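Local structure of acyl-CoA dehydrogenase domain protein Tcur3481 (Thermomonospora curvata, 6WY9) at residues B[45-49]-B[50-54]; B[66-69]-B[70-73]. The protein binds FAD and probably acts as a flavin-dependent acyl-CoA dehydrogenase or a close relative of one. All coordinates share one frame; numbering follows the deposited sequence.

Contact 1 (B[45-49]-B[50-54]); sequences RELAG and AGLLG
Leu47 and Leu52 meet through their methyls, CD2 to CD1 at 3.7 Å, on the inner side of a Schellman motif that ends helix 41-49. Gly51, with phi +82°, turns the chain out of the helix. Leu52 N then donates to Leu47 O at 2.9 Å, reaching back five residues, while Gly51 N donates to Ala48 O, the i to i+3 bond of the Schellman pair, entering from well above the carbonyl plane (C=O...N angle 112°). Ala50 N still keeps the regular helical bond to Glu46 O.

The tight part is apolar. Leu53, with CG anti to its carbonyl carbon (chi1 -58°), folds back along the helix so that CD1 lies 3.5 Å from Ala48 CB and CD2 lies near Leu47 CB. Ile19 of helix 5-23 and Leu87 of helix 87-100 pack against the leucines from outside. The turn itself is the solvent side: Gly49 and Gly51 are exposed and Ala50 partly so. A water bridges the helix end to the loop: it donates to Ala48 O at 2.8 Å and weakly accepts from Gly54 N at 3.2 Å.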
# COMPACT_ATOMS: atom_id res chain seq x y z
N ARG B 45 -25.48 -31.91 -9.29
CA ARG B 45 -26.64 -32.42 -10.02
C ARG B 45 -27.74 -31.36 -10.13
O ARG B 45 -28.44 -31.27 -11.15
CB ARG B 45 -27.17 -33.68 -9.34
CG ARG B 45 -26.34 -34.94 -9.54
CD ARG B 45 -27.07 -36.17 -8.94
NE ARG B 45 -27.44 -36.00 -7.53
CZ ARG B 45 -28.66 -35.68 -7.09
NH1 ARG B 45 -29.65 -35.49 -7.95
NH2 ARG B 45 -28.89 -35.55 -5.78
N GLU B 46 -27.91 -30.57 -9.08
CA GLU B 46 -28.90 -29.49 -9.11
C GLU B 46 -28.54 -28.46 -10.18
O GLU B 46 -29.40 -28.02 -10.96
CB GLU B 46 -28.98 -28.83 -7.73
CG GLU B 46 -29.41 -29.76 -6.57
CD GLU B 46 -30.89 -29.85 -6.48
OE1 GLU B 46 -31.51 -28.79 -6.69
OE2 GLU B 46 -31.44 -30.97 -6.24
N LEU B 47 -27.26 -28.06 -10.24
CA LEU B 47 -26.78 -27.16 -11.29
C LEU B 47 -27.02 -27.72 -12.68
O LEU B 47 -27.42 -26.99 -13.59
CB LEU B 47 -25.29 -26.88 -11.10
CG LEU B 47 -25.04 -26.07 -9.82
CD1 LEU B 47 -23.54 -26.03 -9.51
CD2 LEU B 47 -25.63 -24.64 -9.87
N ALA B 48 -26.68 -29.00 -12.90
CA ALA B 48 -26.96 -29.61 -14.20
C ALA B 48 -28.45 -29.55 -14.53
O ALA B 48 -28.83 -29.25 -15.67
CB ALA B 48 -26.47 -31.07 -14.23
N GLY B 49 -29.30 -29.85 -13.55
CA GLY B 49 -30.72 -29.95 -13.82
C GLY B 49 -31.34 -28.62 -14.13
O GLY B 49 -32.32 -28.55 -14.87
N ALA B 50 -30.80 -27.53 -13.56
CA ALA B 50 -31.24 -26.18 -13.87
C ALA B 50 -30.64 -25.65 -15.18
O ALA B 50 -30.96 -24.53 -15.59
CB ALA B 50 -30.86 -25.24 -12.71
N GLY B 51 -29.78 -26.44 -15.84
CA GLY B 51 -29.20 -26.02 -17.09
C GLY B 51 -28.01 -25.11 -16.92
O GLY B 51 -27.50 -24.57 -17.91
N LEU B 52 -27.54 -24.94 -15.69
CA LEU B 52 -26.46 -24.00 -15.44
C LEU B 52 -25.11 -24.53 -15.88
O LEU B 52 -24.22 -23.72 -16.15
CB LEU B 52 -26.45 -23.62 -13.96
CG LEU B 52 -27.68 -22.78 -13.58
CD1 LEU B 52 -27.76 -22.60 -12.08
CD2 LEU B 52 -27.52 -21.42 -14.24
N LEU B 53 -24.92 -25.86 -15.98
CA LEU B 53 -23.67 -26.36 -16.57
C LEU B 53 -23.66 -26.15 -18.07
O LEU B 53 -22.59 -26.07 -18.68
CB LEU B 53 -23.46 -27.85 -16.24
CG LEU B 53 -23.42 -28.22 -14.74
CD1 LEU B 53 -23.22 -29.72 -14.56
CD2 LEU B 53 -22.34 -27.42 -13.90
N GLY B 54 -24.85 -26.07 -18.68
CA GLY B 54 -24.91 -25.95 -20.12
C GLY B 54 -24.97 -24.53 -20.62
O GLY B 54 -24.80 -24.30 -21.83
O HOH W 1 -26.89 -28.11 -17.27

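Contact 2 (B[66-69]-B[70-73]); sequences LGLG and ALCV
Leu68 reaches forward over the first turn of helix 67-80 and meets two side chains of the next turn: its CD1 lies 4.1 Å from Leu71 CD2 and equally far from Cys72 SG. The three-residue spacing brings Leu68 and Leu71 to a shared side of the helix; in both, CG swings away from the backbone N (chi1 -177° in Leu68, 176° in Leu71), and the branches cross at a loose van der Waals distance. One turn apart on the same side, Leu66 CB touches Ala70 CB at 3.6 Å, tying the residue before Gly67 to the first turn.

Beneath these side chains runs the backbone ladder. Leu71 N donates to Gly67 O at 3.2 Å, Cys72 N to Leu68 O at 2.8 Å, and Val73 N to Gly69 O at 3.0 Å, the regular i to i+4 pattern of an alpha-helix. Val73 sets CG2 3.3 Å from Gly69 O. At the start of the helix, Gly67 takes a positive phi as the chain swings in from the loop, and Gly69 N has a weak hydrogen bond to Glu288 OE2.

Further out, the backbone of Leu66 is tied to Val55 of the preceding loop. Leu68 and Cys72 face Thr225 of helix 215-248 and also touch helix 260-288. Ala70 and Val73 turn to Leu12 of helix 5-23, and Val73 also touches Trp281 of helix 260-288, so this helix start is wedged between helix 5-23 and the long helices 215-248 and 260-288.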
# COMPACT_ATOMS: atom_id res chain seq x y z
N LEU B 66 -24.08 -19.36 -24.49
CA LEU B 66 -23.87 -18.01 -23.99
C LEU B 66 -22.43 -17.71 -23.57
O LEU B 66 -22.15 -16.58 -23.12
CB LEU B 66 -24.82 -17.73 -22.82
CG LEU B 66 -26.29 -17.79 -23.27
CD1 LEU B 66 -27.20 -17.42 -22.12
CD2 LEU B 66 -26.52 -16.84 -24.43
N GLY B 67 -21.51 -18.66 -23.70
CA GLY B 67 -20.08 -18.34 -23.69
C GLY B 67 -19.50 -17.86 -22.36
O GLY B 67 -20.00 -18.16 -21.26
N LEU B 68 -18.39 -17.12 -22.48
CA LEU B 68 -17.58 -16.81 -21.31
C LEU B 68 -18.33 -15.88 -20.36
O LEU B 68 -18.20 -16.03 -19.14
CB LEU B 68 -16.25 -16.22 -21.76
CG LEU B 68 -15.21 -15.87 -20.68
CD1 LEU B 68 -14.78 -17.07 -19.79
CD2 LEU B 68 -14.00 -15.17 -21.31
N GLY B 69 -19.16 -14.98 -20.88
CA GLY B 69 -19.94 -14.09 -20.01
C GLY B 69 -20.85 -14.84 -19.06
O GLY B 69 -20.92 -14.53 -17.86
N ALA B 70 -21.61 -15.81 -19.59
CA ALA B 70 -22.47 -16.61 -18.72
C ALA B 70 -21.63 -17.39 -17.71
O ALA B 70 -22.01 -17.50 -16.53
CB ALA B 70 -23.33 -17.58 -19.56
N LEU B 71 -20.50 -17.94 -18.15
CA LEU B 71 -19.64 -18.64 -17.22
C LEU B 71 -19.22 -17.71 -16.08
O LEU B 71 -19.30 -18.07 -14.90
CB LEU B 71 -18.41 -19.20 -17.94
CG LEU B 71 -17.43 -19.85 -16.95
CD1 LEU B 71 -18.11 -20.97 -16.12
CD2 LEU B 71 -16.13 -20.32 -17.64
N CYS B 72 -18.84 -16.48 -16.42
CA CYS B 72 -18.38 -15.56 -15.37
C CYS B 72 -19.52 -15.18 -14.42
O CYS B 72 -19.29 -14.99 -13.22
CB CYS B 72 -17.75 -14.34 -16.01
SG CYS B 72 -16.09 -14.74 -16.73
N VAL B 73 -20.75 -15.06 -14.93
CA VAL B 73 -21.88 -14.75 -14.06
C VAL B 73 -22.08 -15.90 -13.08
O VAL B 73 -22.24 -15.68 -11.87
CB VAL B 73 -23.15 -14.47 -14.89
CG1 VAL B 73 -24.40 -14.40 -14.04
CG2 VAL B 73 -22.99 -13.16 -15.63

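Overall arrangement
From the N terminus, helix 5-23 comes first and later lies against both contacts. Contact 1 ends helix 41-49, and the chain then runs through a loop to contact 2, where helix 67-80 begins. The two are in series and neither nest nor cross; each joins residues three to five apart and closes just a local turn. Their centres are 14 Å apart and their nearest atoms about 6 Å, without touching. Backbone bonds, among them that of Gly54 with Ala64, draw the early and late parts of the intervening loop together. Contact 1 also meets helix 87-100, whereas contact 2 reaches helices 215-248 and 260-288.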